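Local structure of Abbfa_003403 (Acinetobacter baumannii, 4ZXH) at residues I644-L649 with P788-Q793; Y68-V73 with I178-Y183; L1067-P1072 with F1078-L1083. The protein probably takes part in nonribosomal peptide synthesis, adding a residue and releasing the product, with condensation, adenylation, peptidyl-carrier and thioesterase domains in one chain. All blocks are in the same frame, centred on the assembly; numbering follows the deposited sequence.

Contact 1 (I644-L649 with P788-Q793); sequences IINFLL and PLANTQ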
loop_
_atom_site.group_PDB
_atom_site.type_symbol
_atom_site.label_atom_id
_atom_site.label_comp_id
_atom_site.label_asym_id
_atom_site.label_seq_id
_atom_site.Cartn_x
_atom_site.Cartn_y
_atom_site.Cartn_z
ATOM N N ILE A 644 0.164 -0.244 44.372
ATOM C CA ILE A 644 -0.091 -1.662 44.182
ATOM C C ILE A 644 -1.528 -2.014 44.525
ATOM O O ILE A 644 -2.213 -2.650 43.735
ATOM C CB ILE A 644 0.862 -2.532 45.037
ATOM C CG1 ILE A 644 2.292 -2.359 44.558
ATOM C CG2 ILE A 644 0.478 -4.026 44.979
ATOM C CD1 ILE A 644 3.243 -3.239 45.264
ATOM N N ILE A 645 -1.985 -1.591 45.697
ATOM C CA ILE A 645 -3.298 -1.993 46.158
ATOM C C ILE A 645 -4.377 -1.301 45.291
ATOM O O ILE A 645 -5.397 -1.905 44.957
ATOM C CB ILE A 645 -3.469 -1.706 47.691
ATOM C CG1 ILE A 645 -4.830 -2.200 48.188
ATOM C CG2 ILE A 645 -3.208 -0.235 48.056
ATOM C CD1 ILE A 645 -4.931 -3.712 48.179
ATOM N N ASN A 646 -4.131 -0.055 44.891
ATOM C CA ASN A 646 -4.987 0.604 43.916
ATOM C C ASN A 646 -5.120 -0.211 42.636
ATOM O O ASN A 646 -6.215 -0.391 42.111
ATOM C CB ASN A 646 -4.447 1.987 43.566
ATOM C CG ASN A 646 -5.311 2.701 42.546
ATOM O OD1 ASN A 646 -6.407 3.169 42.849
ATOM N ND2 ASN A 646 -4.834 2.745 41.313
ATOM N N PHE A 647 -3.990 -0.690 42.134
ATOM C CA PHE A 647 -3.974 -1.512 40.938
ATOM C C PHE A 647 -4.768 -2.803 41.112
ATOM O O PHE A 647 -5.654 -3.103 40.323
ATOM C CB PHE A 647 -2.534 -1.834 40.549
ATOM C CG PHE A 647 -2.407 -2.984 39.586
ATOM C CD1 PHE A 647 -2.782 -2.840 38.260
ATOM C CD2 PHE A 647 -1.899 -4.205 40.008
ATOM C CE1 PHE A 647 -2.655 -3.887 37.379
ATOM C CE2 PHE A 647 -1.776 -5.259 39.130
ATOM C CZ PHE A 647 -2.161 -5.102 37.819
ATOM N N LEU A 648 -4.433 -3.557 42.150
ATOM C CA LEU A 648 -5.036 -4.857 42.407
ATOM C C LEU A 648 -6.542 -4.772 42.549
ATOM O O LEU A 648 -7.265 -5.564 41.938
ATOM C CB LEU A 648 -4.422 -5.485 43.664
ATOM C CG LEU A 648 -3.005 -5.994 43.390
ATOM C CD1 LEU A 648 -2.286 -6.394 44.661
ATOM C CD2 LEU A 648 -3.081 -7.153 42.417
ATOM N N LEU A 649 -7.016 -3.811 43.339
ATOM C CA LEU A 649 -8.457 -3.634 43.529
ATOM C C LEU A 649 -9.150 -3.246 42.227
ATOM O O LEU A 649 -10.248 -3.716 41.930
ATOM C CB LEU A 649 -8.742 -2.582 44.599
ATOM C CG LEU A 649 -8.427 -2.967 46.046
ATOM C CD1 LEU A 649 -8.827 -1.846 46.973
ATOM C CD2 LEU A 649 -9.141 -4.259 46.414
ATOM N N PRO A 788 -9.115 3.581 31.281
ATOM C CA PRO A 788 -8.165 3.821 32.383
ATOM C C PRO A 788 -8.620 3.175 33.688
ATOM O O PRO A 788 -9.817 3.166 33.983
ATOM C CB PRO A 788 -8.159 5.352 32.535
ATOM C CG PRO A 788 -8.928 5.895 31.357
ATOM C CD PRO A 788 -9.832 4.804 30.882
ATOM N N LEU A 789 -7.676 2.658 34.464
ATOM C CA LEU A 789 -7.969 2.090 35.782
ATOM C C LEU A 789 -8.350 3.163 36.802
ATOM O O LEU A 789 -8.366 4.354 36.483
ATOM C CB LEU A 789 -6.767 1.314 36.304
ATOM C CG LEU A 789 -6.650 -0.159 35.959
ATOM C CD1 LEU A 789 -6.693 -0.336 34.467
ATOM C CD2 LEU A 789 -5.332 -0.662 36.510
ATOM N N ALA A 790 -8.622 2.738 38.037
ATOM C CA ALA A 790 -9.131 3.648 39.060
ATOM C C ALA A 790 -8.073 4.660 39.475
ATOM O O ALA A 790 -6.920 4.300 39.715
ATOM C CB ALA A 790 -9.619 2.876 40.256
ATOM N N ASN A 791 -8.478 5.924 39.529
ATOM C CA ASN A 791 -7.602 7.017 39.923
ATOM C C ASN A 791 -6.408 7.151 38.987
ATOM O O ASN A 791 -5.285 7.449 39.398
ATOM C CB ASN A 791 -7.152 6.824 41.368
ATOM C CG ASN A 791 -8.303 6.455 42.266
ATOM O OD1 ASN A 791 -9.152 7.293 42.578
ATOM N ND2 ASN A 791 -8.354 5.193 42.672
ATOM N N THR A 792 -6.680 6.916 37.714
ATOM C CA THR A 792 -5.695 7.049 36.662
ATOM C C THR A 792 -6.248 8.044 35.642
ATOM O O THR A 792 -7.449 8.038 35.336
ATOM C CB THR A 792 -5.394 5.687 35.991
ATOM O OG1 THR A 792 -5.013 4.716 36.984
ATOM C CG2 THR A 792 -4.275 5.836 34.970
ATOM N N GLN A 793 -5.401 8.930 35.137
ATOM C CA GLN A 793 -5.853 9.813 34.074
ATOM C C GLN A 793 -4.911 9.717 32.892
ATOM O O GLN A 793 -3.687 9.646 33.056
ATOM C CB GLN A 793 -5.974 11.257 34.558
ATOM C CG GLN A 793 -6.834 11.414 35.810
ATOM C CD GLN A 793 -6.026 11.275 37.084
ATOM O OE1 GLN A 793 -4.982 11.920 37.240
ATOM N NE2 GLN A 793 -6.484 10.409 37.991
#
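N646 turns its CG away from its own backbone N (chi1 180°), which carries the amide off helix 641-655 and onto the turn at A790 and N791. N791 in turn holds CG opposite its carbonyl carbon, beside the backbone N (chi1 -46°), bringing its ND2 up to the same amide. The receiving element is a type II beta turn, L789 to T792, in the adenylation domain of the ANL superfamily. It leads from strand 787-788, at one border of the nine-stranded sheet, into strand 792-797 of the antiparallel sheet. N791 occupies the third turn position with positive phi, where asparagine is well tolerated. Both ends of the N646 amide are used. Its ND2 donates to A790 O at 3.1 Å, with the acceptor almost exactly in the N646 amide plane, while its OD1 accepts from N791 ND2 at 2.8 Å. The two amide planes are 51° apart, so the asparagines meet at a twist rather than lying flat together. A790 O also receives a weak bond from T792 OG1 (3.4 Å) within the turn. N791 OD1 accepts from T476 N, and A790 N bonds to S650 OG, holding the buried turn against the helix and a neighbouring loop. Beside this polar group, L789 CD2 reaches the edge of the F647 ring, 3.8 Å from F647 CD1.

Contact 2 (Y68-V73 with I178-Y183); sequences YPLLRV and IEFVQY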
loop_
_atom_site.group_PDB
_atom_site.type_symbol
_atom_site.label_atom_id
_atom_site.label_comp_id
_atom_site.label_asym_id
_atom_site.label_seq_id
_atom_site.Cartn_x
_atom_site.Cartn_y
_atom_site.Cartn_z
ATOM N N TYR A 68 -25.314 21.279 -30.582
ATOM C CA TYR A 68 -24.053 21.163 -29.846
ATOM C C TYR A 68 -23.411 19.790 -30.072
ATOM O O TYR A 68 -23.709 18.826 -29.361
ATOM C CB TYR A 68 -24.280 21.421 -28.346
ATOM C CG TYR A 68 -24.983 22.736 -28.081
ATOM C CD1 TYR A 68 -24.581 23.910 -28.732
ATOM C CD2 TYR A 68 -26.066 22.807 -27.206
ATOM C CE1 TYR A 68 -25.227 25.121 -28.505
ATOM C CE2 TYR A 68 -26.729 24.015 -26.975
ATOM C CZ TYR A 68 -26.308 25.169 -27.626
ATOM O OH TYR A 68 -26.969 26.366 -27.393
ATOM N N PRO A 69 -22.526 19.701 -31.079
ATOM C CA PRO A 69 -21.880 18.442 -31.473
ATOM C C PRO A 69 -21.170 17.727 -30.321
ATOM O O PRO A 69 -21.052 16.508 -30.358
ATOM C CB PRO A 69 -20.879 18.888 -32.531
ATOM C CG PRO A 69 -21.501 20.120 -33.122
ATOM C CD PRO A 69 -22.151 20.816 -31.969
ATOM N N LEU A 70 -20.724 18.469 -29.313
ATOM C CA LEU A 70 -20.075 17.873 -28.150
ATOM C C LEU A 70 -20.937 16.777 -27.553
ATOM O O LEU A 70 -20.435 15.732 -27.163
ATOM C CB LEU A 70 -19.775 18.936 -27.091
ATOM C CG LEU A 70 -18.982 18.504 -25.853
ATOM C CD1 LEU A 70 -17.634 17.951 -26.229
ATOM C CD2 LEU A 70 -18.765 19.689 -24.968
ATOM N N LEU A 71 -22.242 17.015 -27.519
ATOM C CA LEU A 71 -23.187 16.078 -26.936
ATOM C C LEU A 71 -23.298 14.754 -27.696
ATOM O O LEU A 71 -23.950 13.830 -27.221
ATOM C CB LEU A 71 -24.563 16.738 -26.839
ATOM C CG LEU A 71 -24.698 17.833 -25.773
ATOM C CD1 LEU A 71 -26.093 18.398 -25.726
ATOM C CD2 LEU A 71 -24.325 17.288 -24.401
ATOM N N ARG A 72 -22.667 14.662 -28.864
ATOM C CA ARG A 72 -22.693 13.446 -29.675
ATOM C C ARG A 72 -21.299 12.788 -29.749
ATOM O O ARG A 72 -20.972 12.077 -30.700
ATOM C CB ARG A 72 -23.231 13.761 -31.085
ATOM C CG ARG A 72 -24.625 14.437 -31.092
ATOM C CD ARG A 72 -25.250 14.675 -32.488
ATOM N NE ARG A 72 -24.383 15.384 -33.438
ATOM C CZ ARG A 72 -24.381 16.700 -33.628
ATOM N NH1 ARG A 72 -25.206 17.478 -32.944
ATOM N NH2 ARG A 72 -23.559 17.243 -34.516
ATOM N N VAL A 73 -20.483 13.017 -28.724
ATOM C CA VAL A 73 -19.104 12.525 -28.688
ATOM C C VAL A 73 -18.939 11.184 -27.946
ATOM O O VAL A 73 -19.638 10.914 -26.976
ATOM C CB VAL A 73 -18.195 13.602 -28.038
ATOM C CG1 VAL A 73 -16.917 13.014 -27.466
ATOM C CG2 VAL A 73 -17.886 14.698 -29.035
ATOM N N ILE A 178 -18.721 23.395 -30.730
ATOM C CA ILE A 178 -17.797 22.807 -31.703
ATOM C C ILE A 178 -16.322 23.259 -31.526
ATOM O O ILE A 178 -15.399 22.666 -32.097
ATOM C CB ILE A 178 -18.251 23.126 -33.155
ATOM C CG1 ILE A 178 -17.515 22.248 -34.178
ATOM C CG2 ILE A 178 -18.038 24.576 -33.466
ATOM C CD1 ILE A 178 -17.657 20.737 -33.932
ATOM N N GLU A 179 -16.094 24.295 -30.724
ATOM C CA GLU A 179 -14.741 24.824 -30.553
ATOM C C GLU A 179 -13.785 23.849 -29.832
ATOM O O GLU A 179 -12.594 23.842 -30.113
ATOM C CB GLU A 179 -14.792 26.155 -29.799
ATOM C CG GLU A 179 -13.414 26.781 -29.545
ATOM C CD GLU A 179 -12.789 27.410 -30.792
ATOM O OE1 GLU A 179 -13.524 27.663 -31.786
ATOM O OE2 GLU A 179 -11.554 27.650 -30.768
ATOM N N PHE A 180 -14.300 23.032 -28.911
ATOM C CA PHE A 180 -13.460 22.100 -28.135
ATOM C C PHE A 180 -12.538 21.260 -29.017
ATOM O O PHE A 180 -11.427 20.911 -28.640
ATOM C CB PHE A 180 -14.332 21.157 -27.283
ATOM C CG PHE A 180 -15.145 20.175 -28.098
ATOM C CD1 PHE A 180 -16.288 20.594 -28.793
ATOM C CD2 PHE A 180 -14.765 18.837 -28.183
ATOM C CE1 PHE A 180 -17.040 19.688 -29.546
ATOM C CE2 PHE A 180 -15.509 17.929 -28.933
ATOM C CZ PHE A 180 -16.651 18.354 -29.616
ATOM N N VAL A 181 -13.029 20.932 -30.193
ATOM C CA VAL A 181 -12.284 20.153 -31.150
ATOM C C VAL A 181 -11.092 20.922 -31.715
ATOM O O VAL A 181 -9.989 20.381 -31.788
ATOM C CB VAL A 181 -13.224 19.686 -32.276
ATOM C CG1 VAL A 181 -12.512 19.649 -33.613
ATOM C CG2 VAL A 181 -13.804 18.316 -31.909
ATOM N N GLN A 182 -11.301 22.175 -32.110
ATOM C CA GLN A 182 -10.201 22.977 -32.625
ATOM C C GLN A 182 -9.132 23.117 -31.543
ATOM O O GLN A 182 -7.947 22.922 -31.802
ATOM C CB GLN A 182 -10.683 24.349 -33.095
ATOM C CG GLN A 182 -9.653 25.084 -33.945
ATOM C CD GLN A 182 -10.186 26.376 -34.551
ATOM O OE1 GLN A 182 -11.355 26.731 -34.367
ATOM N NE2 GLN A 182 -9.329 27.079 -35.292
ATOM N N TYR A 183 -9.568 23.425 -30.326
ATOM C CA TYR A 183 -8.676 23.520 -29.179
ATOM C C TYR A 183 -7.810 22.269 -29.020
ATOM O O TYR A 183 -6.582 22.360 -28.945
ATOM C CB TYR A 183 -9.484 23.756 -27.908
ATOM C CG TYR A 183 -8.652 23.940 -26.655
ATOM C CD1 TYR A 183 -8.127 25.187 -26.327
ATOM C CD2 TYR A 183 -8.405 22.875 -25.787
ATOM C CE1 TYR A 183 -7.364 25.373 -25.180
ATOM C CE2 TYR A 183 -7.646 23.050 -24.631
ATOM C CZ TYR A 183 -7.126 24.312 -24.337
ATOM O OH TYR A 183 -6.373 24.522 -23.198
#
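L70 lays its CD1 methyl over the middle of the F180 ring in a CH-pi contact, 3.4 Å from the ring centroid and 11° off the normal. Each side chain is turned to make this possible. L70 extends its CG away from the backbone N (chi1 -175°), so the branch leaves the short 3-10 segment 69-71 and CD1 ends above the ring. F180, near the start of helix 179-187, holds CG between its backbone N and carbonyl carbon (chi1 68°), which points the ring at the 3-10 segment. On its other face V181 CG2 lies above the ring, offset toward the rim. V73 adds a methyl at the far end of the ring, its CG2 3.9 Å from F180 CZ in an oblique approach. All this belongs to the condensation domain, whose fold is that of the CoA-dependent acyltransferases; the 3-10 segment links helix 56-67 to strand 73-78. L70 also touches L149 and M150, which lie within the HHxxxD signature sequence of the family. Nearer the surface, I178 reaches across with CD1 to the P69 ring, 4.0 Å from P69 CB and equally close to CG. I86 of strand 81-87 touches P69, V73 and I178 alike, and N176 OD1 takes hydrogen bonds from I178 N and E179 N.

Contact 3 (L1067-P1072 with F1078-L1083); sequences LWLFHP and FCYMEL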
loop_
_atom_site.group_PDB
_atom_site.type_symbol
_atom_site.label_atom_id
_atom_site.label_comp_id
_atom_site.label_asym_id
_atom_site.label_seq_id
_atom_site.Cartn_x
_atom_site.Cartn_y
_atom_site.Cartn_z
ATOM N N LEU A 1067 13.858 -6.294 -43.386
ATOM C CA LEU A 1067 14.720 -7.462 -43.364
ATOM C C LEU A 1067 13.983 -8.549 -42.601
ATOM O O LEU A 1067 13.543 -8.316 -41.480
ATOM C CB LEU A 1067 16.062 -7.139 -42.701
ATOM C CG LEU A 1067 16.945 -8.320 -42.320
ATOM C CD1 LEU A 1067 17.203 -9.162 -43.554
ATOM C CD2 LEU A 1067 18.248 -7.839 -41.709
ATOM N N TRP A 1068 13.822 -9.718 -43.216
ATOM C CA TRP A 1068 13.174 -10.858 -42.566
ATOM C C TRP A 1068 14.209 -11.800 -41.987
ATOM O O TRP A 1068 15.168 -12.188 -42.671
ATOM C CB TRP A 1068 12.301 -11.630 -43.545
ATOM C CG TRP A 1068 11.142 -10.866 -44.052
ATOM C CD1 TRP A 1068 11.098 -10.094 -45.169
ATOM C CD2 TRP A 1068 9.836 -10.797 -43.461
ATOM N NE1 TRP A 1068 9.843 -9.543 -45.315
ATOM C CE2 TRP A 1068 9.053 -9.961 -44.275
ATOM C CE3 TRP A 1068 9.257 -11.360 -42.322
ATOM C CZ2 TRP A 1068 7.722 -9.677 -43.989
ATOM C CZ3 TRP A 1068 7.935 -11.074 -42.037
ATOM C CH2 TRP A 1068 7.181 -10.245 -42.867
ATOM N N LEU A 1069 14.000 -12.182 -40.731
ATOM C CA LEU A 1069 14.887 -13.111 -40.050
ATOM C C LEU A 1069 14.145 -14.369 -39.623
ATOM O O LEU A 1069 13.013 -14.310 -39.168
ATOM C CB LEU A 1069 15.538 -12.435 -38.846
ATOM C CG LEU A 1069 16.378 -11.197 -39.216
ATOM C CD1 LEU A 1069 16.738 -10.382 -38.006
ATOM C CD2 LEU A 1069 17.641 -11.567 -39.999
ATOM N N PHE A 1070 14.796 -15.515 -39.758
ATOM C CA PHE A 1070 14.134 -16.764 -39.455
ATOM C C PHE A 1070 14.803 -17.529 -38.334
ATOM O O PHE A 1070 16.026 -17.553 -38.225
ATOM C CB PHE A 1070 14.072 -17.601 -40.708
ATOM C CG PHE A 1070 13.486 -16.870 -41.843
ATOM C CD1 PHE A 1070 12.107 -16.724 -41.943
ATOM C CD2 PHE A 1070 14.300 -16.284 -42.792
ATOM C CE1 PHE A 1070 11.545 -16.024 -42.991
ATOM C CE2 PHE A 1070 13.748 -15.589 -43.846
ATOM C CZ PHE A 1070 12.366 -15.454 -43.941
ATOM N N HIS A 1071 13.977 -18.159 -37.509
ATOM C CA HIS A 1071 14.452 -18.848 -36.330
ATOM C C HIS A 1071 15.512 -19.876 -36.661
ATOM O O HIS A 1071 15.480 -20.461 -37.732
ATOM C CB HIS A 1071 13.290 -19.535 -35.627
ATOM C CG HIS A 1071 12.599 -20.563 -36.461
ATOM N ND1 HIS A 1071 13.120 -21.818 -36.681
ATOM C CD2 HIS A 1071 11.408 -20.534 -37.107
ATOM C CE1 HIS A 1071 12.290 -22.512 -37.441
ATOM N NE2 HIS A 1071 11.244 -21.755 -37.715
ATOM N N PRO A 1072 16.456 -20.093 -35.738
ATOM C CA PRO A 1072 17.394 -21.223 -35.816
ATOM C C PRO A 1072 16.734 -22.515 -35.347
ATOM O O PRO A 1072 15.512 -22.522 -35.181
ATOM C CB PRO A 1072 18.509 -20.812 -34.862
ATOM C CG PRO A 1072 17.820 -19.920 -33.864
ATOM C CD PRO A 1072 16.752 -19.198 -34.599
ATOM N N PHE A 1078 14.916 -15.067 -30.084
ATOM C CA PHE A 1078 15.699 -14.404 -29.042
ATOM C C PHE A 1078 17.074 -13.888 -29.500
ATOM O O PHE A 1078 17.527 -12.818 -29.076
ATOM C CB PHE A 1078 15.916 -15.342 -27.854
ATOM C CG PHE A 1078 16.911 -14.809 -26.856
ATOM C CD1 PHE A 1078 16.493 -13.992 -25.811
ATOM C CD2 PHE A 1078 18.262 -15.079 -26.990
ATOM C CE1 PHE A 1078 17.400 -13.452 -24.901
ATOM C CE2 PHE A 1078 19.196 -14.536 -26.074
ATOM C CZ PHE A 1078 18.760 -13.726 -25.032
ATOM N N CYS A 1079 17.752 -14.679 -30.323
ATOM C CA CYS A 1079 19.100 -14.358 -30.804
ATOM C C CYS A 1079 19.193 -13.122 -31.707
ATOM O O CYS A 1079 20.310 -12.712 -32.029
ATOM C CB CYS A 1079 19.660 -15.558 -31.578
ATOM S SG CYS A 1079 18.584 -15.984 -33.063
ATOM N N TYR A 1080 18.048 -12.568 -32.156
ATOM C CA TYR A 1080 18.029 -11.378 -33.035
ATOM C C TYR A 1080 17.783 -10.091 -32.257
ATOM O O TYR A 1080 17.954 -9.009 -32.805
ATOM C CB TYR A 1080 16.962 -11.510 -34.147
ATOM C CG TYR A 1080 17.187 -12.726 -34.988
ATOM C CD1 TYR A 1080 18.376 -12.881 -35.693
ATOM C CD2 TYR A 1080 16.252 -13.754 -35.042
ATOM C CE1 TYR A 1080 18.631 -14.004 -36.432
ATOM C CE2 TYR A 1080 16.498 -14.892 -35.798
ATOM C CZ TYR A 1080 17.698 -15.007 -36.483
ATOM O OH TYR A 1080 17.979 -16.126 -37.226
ATOM N N MET A 1081 17.367 -10.189 -30.992
ATOM C CA MET A 1081 17.127 -8.979 -30.215
ATOM C C MET A 1081 18.385 -8.120 -30.121
ATOM O O MET A 1081 18.369 -6.960 -30.507
ATOM C CB MET A 1081 16.616 -9.297 -28.821
ATOM C CG MET A 1081 15.378 -10.148 -28.809
ATOM S SD MET A 1081 14.740 -10.405 -27.123
ATOM C CE MET A 1081 13.791 -8.882 -26.991
ATOM N N GLU A 1082 19.481 -8.683 -29.640
ATOM C CA GLU A 1082 20.670 -7.865 -29.450
ATOM C C GLU A 1082 21.146 -7.319 -30.804
ATOM O O GLU A 1082 21.501 -6.140 -30.900
ATOM C CB GLU A 1082 21.774 -8.647 -28.733
ATOM C CG GLU A 1082 23.035 -7.849 -28.447
ATOM C CD GLU A 1082 22.830 -6.632 -27.487
ATOM O OE1 GLU A 1082 22.026 -6.690 -26.526
ATOM O OE2 GLU A 1082 23.486 -5.595 -27.705
ATOM N N LEU A 1083 21.104 -8.149 -31.848
ATOM C CA LEU A 1083 21.457 -7.699 -33.198
ATOM C C LEU A 1083 20.626 -6.494 -33.641
ATOM O O LEU A 1083 21.156 -5.546 -34.232
ATOM C CB LEU A 1083 21.281 -8.823 -34.212
ATOM C CG LEU A 1083 21.418 -8.432 -35.687
ATOM C CD1 LEU A 1083 22.872 -8.154 -36.084
ATOM C CD2 LEU A 1083 20.788 -9.492 -36.575
#
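Y1080 makes the polar bond of this contact: its OH donates to F1070 O at 2.6 Å, across the loop that leads from strand 1067-1070 to helix 1081-1086. The hydroxyl stands above the carbonyl plane, 40° out of it, with a C=O...O angle of 140°. The same OH accepts from W1136 N, so this buried oxygen ties two neighbouring strand ends together; W1136 lies in a GxCxG sequence consistent with a nucleophile elbow. Within the loop, H1071 ND1 bonds to P1072 O at 2.9 Å, nearly straight and in the imidazole plane, while NE2 pairs with Y1118 OH, leaving both ring nitrogens engaged.

The ring contacts are two-sided. L1069 CB sits over the centre of the Y1080 ring, 3.9 Å from the centroid, as a CH-pi contact, and C1079 SG lies over the opposite face. The sulfur gets there because C1079 holds SG between its backbone N and carbonyl carbon (chi1 60°).

Apolar contacts complete the join. L1069 CD1 lies 3.8 Å from Y1080 CD1 and 4.4 Å from L1083 CD2, and P1072 CD packs on C1079 SG at 4.0 Å.

In the alpha/beta-hydrolase fold of the thioesterase domain, these segments are the first strand and helix of a beta-alpha-beta unit closed by strand 1093-1096. Strand 1067-1070 runs between 1093-1096 and 1131-1136; F1070 packs on helix 1138-1152, and L1083 on helix 1303-1316.

Overall arrangement
The three contacts belong to three different domains and share no sheet. Along the chain, contact 2 in the condensation domain closes before contact 1 in the adenylation domain opens, and contact 3 in the thioesterase domain follows. Contact 1 stands apart, its centre about 73 Å from that of contact 2 and about 80 Å from that of contact 3, on the other side of the chain's centre from both. Contacts 2 and 3 are nearer, about 47 Å between centres, although the adenylation domain and the carrier separate them in sequence. Each contact therefore packs its own domain internally, as fits a synthetase built from separately folded domains.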